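Local atomic coordinates of insecticidal Delta-Endotoxin Cry8Ea1 (Bacillus Thuringiensis, PDB entry 3EB7), a protein that kills insect larvae, probably by inserting its N-terminal helical domain into gut-cell membranes to form pores, as in related three-domain Cry toxins. Residues Q177-C182 against D217-F222. Sequence-based numbering, arbitrary orientation.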
ATOM      1  N   GLN A 177      18.373  -4.529   5.060  1.00 21.58           N
ATOM      2  CA  GLN A 177      18.622  -5.626   4.116  1.00 22.81           C
ATOM      3  C   GLN A 177      17.331  -6.224   3.525  1.00 21.11           C
ATOM      4  O   GLN A 177      17.244  -6.403   2.324  1.00 22.13           O
ATOM      5  CB  GLN A 177      19.476  -6.715   4.784  1.00 21.98           C
ATOM      6  CG  GLN A 177      19.448  -8.040   4.012  1.00 26.33           C
ATOM      7  CD  GLN A 177      20.271  -9.189   4.638  1.00 27.21           C
ATOM      8  OE1 GLN A 177      21.379  -8.985   5.153  1.00 34.11           O
ATOM      9  NE2 GLN A 177      19.718 -10.408   4.582  1.00 31.20           N
ATOM     10  N   TYR A 178      16.344  -6.529   4.372  1.00 20.23           N
ATOM     11  CA  TYR A 178      15.050  -7.062   3.933  1.00 18.87           C
ATOM     12  C   TYR A 178      14.278  -6.042   3.091  1.00 18.92           C
ATOM     13  O   TYR A 178      13.639  -6.412   2.133  1.00 18.40           O
ATOM     14  CB  TYR A 178      14.175  -7.513   5.127  1.00 18.22           C
ATOM     15  CG  TYR A 178      14.717  -8.677   5.977  1.00 17.12           C
ATOM     16  CD1 TYR A 178      14.255  -8.884   7.277  1.00 15.87           C
ATOM     17  CD2 TYR A 178      15.685  -9.544   5.487  1.00 14.76           C
ATOM     18  CE1 TYR A 178      14.741  -9.920   8.064  1.00 16.74           C
ATOM     19  CE2 TYR A 178      16.192 -10.589   6.258  1.00 16.77           C
ATOM     20  CZ  TYR A 178      15.718 -10.784   7.546  1.00 17.87           C
ATOM     21  OH  TYR A 178      16.201 -11.844   8.304  1.00 17.43           O
ATOM     22  N   SER A 179      14.326  -4.758   3.444  1.00 18.89           N
ATOM     23  CA  SER A 179      13.658  -3.761   2.626  1.00 19.56           C
ATOM     24  C   SER A 179      14.283  -3.737   1.234  1.00 19.95           C
ATOM     25  O   SER A 179      13.576  -3.769   0.225  1.00 20.64           O
ATOM     26  CB  SER A 179      13.708  -2.372   3.272  1.00 19.65           C
ATOM     27  OG  SER A 179      13.114  -2.361   4.556  1.00 19.57           O
ATOM     28  N   ASP A 180      15.609  -3.728   1.184  1.00 19.98           N
ATOM     29  CA  ASP A 180      16.345  -3.602  -0.089  1.00 20.15           C
ATOM     30  C   ASP A 180      16.091  -4.783  -1.012  1.00 19.30           C
ATOM     31  O   ASP A 180      15.805  -4.596  -2.192  1.00 19.50           O
ATOM     32  CB  ASP A 180      17.846  -3.422   0.186  1.00 19.66           C
ATOM     33  CG  ASP A 180      18.196  -1.992   0.634  1.00 21.87           C
ATOM     34  OD1 ASP A 180      17.362  -1.055   0.454  1.00 22.52           O
ATOM     35  OD2 ASP A 180      19.336  -1.790   1.137  1.00 25.97           O
ATOM     36  N   HIS A 181      16.120  -5.990  -0.451  1.00 18.84           N
ATOM     37  CA  HIS A 181      15.845  -7.202  -1.218  1.00 18.69           C
ATOM     38  C   HIS A 181      14.425  -7.163  -1.857  1.00 18.98           C
ATOM     39  O   HIS A 181      14.264  -7.397  -3.048  1.00 19.80           O
ATOM     40  CB  HIS A 181      16.071  -8.445  -0.331  1.00 17.92           C
ATOM     41  CG  HIS A 181      15.735  -9.738  -1.014  1.00 16.47           C
ATOM     42  ND1 HIS A 181      16.671 -10.488  -1.702  1.00 12.66           N
ATOM     43  CD2 HIS A 181      14.558 -10.394  -1.144  1.00 13.40           C
ATOM     44  CE1 HIS A 181      16.093 -11.563  -2.195  1.00 14.87           C
ATOM     45  NE2 HIS A 181      14.810 -11.537  -1.874  1.00 15.18           N
ATOM     46  N   CYS A 182      13.419  -6.821  -1.062  1.00 19.42           N
ATOM     47  CA  CYS A 182      12.036  -6.627  -1.524  1.00 20.33           C
ATOM     48  C   CYS A 182      11.880  -5.636  -2.685  1.00 20.25           C
ATOM     49  O   CYS A 182      11.316  -5.969  -3.730  1.00 21.13           O
ATOM     50  CB  CYS A 182      11.167  -6.132  -0.366  1.00 19.66           C
ATOM     51  SG  CYS A 182      10.818  -7.402   0.885  1.00 22.76           S
ATOM     52  N   ASP A 217       3.654  -3.421   0.628  1.00 20.54           N
ATOM     53  CA  ASP A 217       2.836  -2.891   1.751  1.00 21.80           C
ATOM     54  C   ASP A 217       3.335  -3.370   3.114  1.00 22.02           C
ATOM     55  O   ASP A 217       3.402  -2.575   4.055  1.00 22.31           O
ATOM     56  CB  ASP A 217       1.322  -3.211   1.589  1.00 22.40           C
ATOM     57  CG  ASP A 217       0.631  -2.342   0.479  1.00 26.33           C
ATOM     58  OD1 ASP A 217       1.321  -1.393  -0.052  1.00 28.07           O
ATOM     59  OD2 ASP A 217      -0.577  -2.604   0.139  1.00 23.66           O
ATOM     60  N   ILE A 218       3.699  -4.650   3.249  1.00 21.68           N
ATOM     61  CA  ILE A 218       4.204  -5.090   4.567  1.00 21.75           C
ATOM     62  C   ILE A 218       5.633  -4.558   4.853  1.00 21.34           C
ATOM     63  O   ILE A 218       5.969  -4.205   5.968  1.00 21.25           O
ATOM     64  CB  ILE A 218       4.114  -6.648   4.810  1.00 21.87           C
ATOM     65  CG1 ILE A 218       4.266  -6.956   6.303  1.00 21.33           C
ATOM     66  CG2 ILE A 218       5.162  -7.414   3.998  1.00 19.78           C
ATOM     67  CD1 ILE A 218       3.247  -6.250   7.183  1.00 22.78           C
ATOM     68  N   MET A 219       6.453  -4.504   3.819  1.00 21.55           N
ATOM     69  CA  MET A 219       7.805  -3.993   3.924  1.00 21.12           C
ATOM     70  C   MET A 219       7.786  -2.527   4.388  1.00 20.69           C
ATOM     71  O   MET A 219       8.609  -2.120   5.196  1.00 20.71           O
ATOM     72  CB  MET A 219       8.514  -4.207   2.570  1.00 21.03           C
ATOM     73  CG  MET A 219       9.917  -3.624   2.465  1.00 22.69           C
ATOM     74  SD  MET A 219       9.888  -1.934   1.797  1.00 28.25           S
ATOM     75  CE  MET A 219       8.786  -2.054   0.416  1.00 27.88           C
ATOM     76  N   THR A 220       6.822  -1.744   3.897  1.00 21.13           N
ATOM     77  CA  THR A 220       6.665  -0.328   4.271  1.00 20.81           C
ATOM     78  C   THR A 220       6.575  -0.167   5.800  1.00 20.95           C
ATOM     79  O   THR A 220       7.012   0.852   6.352  1.00 20.55           O
ATOM     80  CB  THR A 220       5.408   0.324   3.571  1.00 20.77           C
ATOM     81  OG1 THR A 220       5.509   0.157   2.167  1.00 21.82           O
ATOM     82  CG2 THR A 220       5.311   1.817   3.844  1.00 21.60           C
ATOM     83  N   LEU A 221       6.036  -1.178   6.483  1.00 20.90           N
ATOM     84  CA  LEU A 221       5.809  -1.076   7.926  1.00 21.06           C
ATOM     85  C   LEU A 221       7.047  -1.462   8.761  1.00 21.61           C
ATOM     86  O   LEU A 221       7.093  -1.194   9.977  1.00 20.13           O
ATOM     87  CB  LEU A 221       4.578  -1.903   8.329  1.00 21.74           C
ATOM     88  CG  LEU A 221       3.271  -1.635   7.551  1.00 22.28           C
ATOM     89  CD1 LEU A 221       2.212  -2.615   7.967  1.00 23.61           C
ATOM     90  CD2 LEU A 221       2.768  -0.221   7.845  1.00 23.60           C
ATOM     91  N   PHE A 222       8.047  -2.079   8.102  1.00 21.45           N
ATOM     92  CA  PHE A 222       9.258  -2.585   8.789  1.00 21.82           C
ATOM     93  C   PHE A 222       9.937  -1.578   9.734  1.00 22.14           C
ATOM     94  O   PHE A 222      10.386  -1.971  10.813  1.00 21.85           O
ATOM     95  CB  PHE A 222      10.296  -3.140   7.794  1.00 20.85           C
ATOM     96  CG  PHE A 222       9.905  -4.460   7.151  1.00 21.55           C
ATOM     97  CD1 PHE A 222      10.673  -4.981   6.104  1.00 18.12           C
ATOM     98  CD2 PHE A 222       8.778  -5.192   7.596  1.00 18.59           C
ATOM     99  CE1 PHE A 222      10.352  -6.171   5.504  1.00 16.47           C
ATOM    100  CE2 PHE A 222       8.458  -6.411   7.001  1.00 17.36           C
ATOM    101  CZ  PHE A 222       9.233  -6.890   5.943  1.00 20.58           C
TER
HETATM  102  O   HOH W   1      11.004  -0.447   4.938  1.00 17.07           O
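Met-219 reaches from helix 198-220 to the backbone of Ser-179 on helix 161-191, and its side chain is the one to follow. CB leaves the backbone toward the neighbouring helix, and CG stands anti to the backbone N (chi1 175°), which carries it to the facing helix. CG does most of the touching: it lies 3.7 Å from CA of Ser-179 and 4.0 Å from CB of Cys-182, residues about one turn apart on helix 161-191. The chain then bends at chi2 (-92°), which sets SD 4.1 Å from CB of Ser-179. A second bend, at chi3, leaves the terminal CE without a close contact to 177-182, its nearest atom there being CB of Cys-182 at 4.8 Å.

Phe-222, three residues on, extends the apolar surface. CA of Met-219 sits over the centre of one face of its ring, 3.6 Å above the plane. Its CE1 meets CB of Tyr-178 obliquely at 4.1 Å, while OG of Ser-179 comes up to the ring edge near CD1. Tyr-178 then leads away, its hydroxyl hydrogen-bonded to ND1 of His-143 on helix 133-153, a helix that also packs against Phe-222.

No direct hydrogen bond joins the segments. One water donates to OG of Ser-179 and to the carbonyl O of Met-219, 2.9 Å from each, bridging the two helices; OG is also hydrogen-bonded to O of Ile-175, within its own helix. This buried packing of consecutive helices, mostly apolar with a water bridge at Ser-179, is characteristic of the helical bundle that forms the N-terminal domain of three-domain Cry toxins.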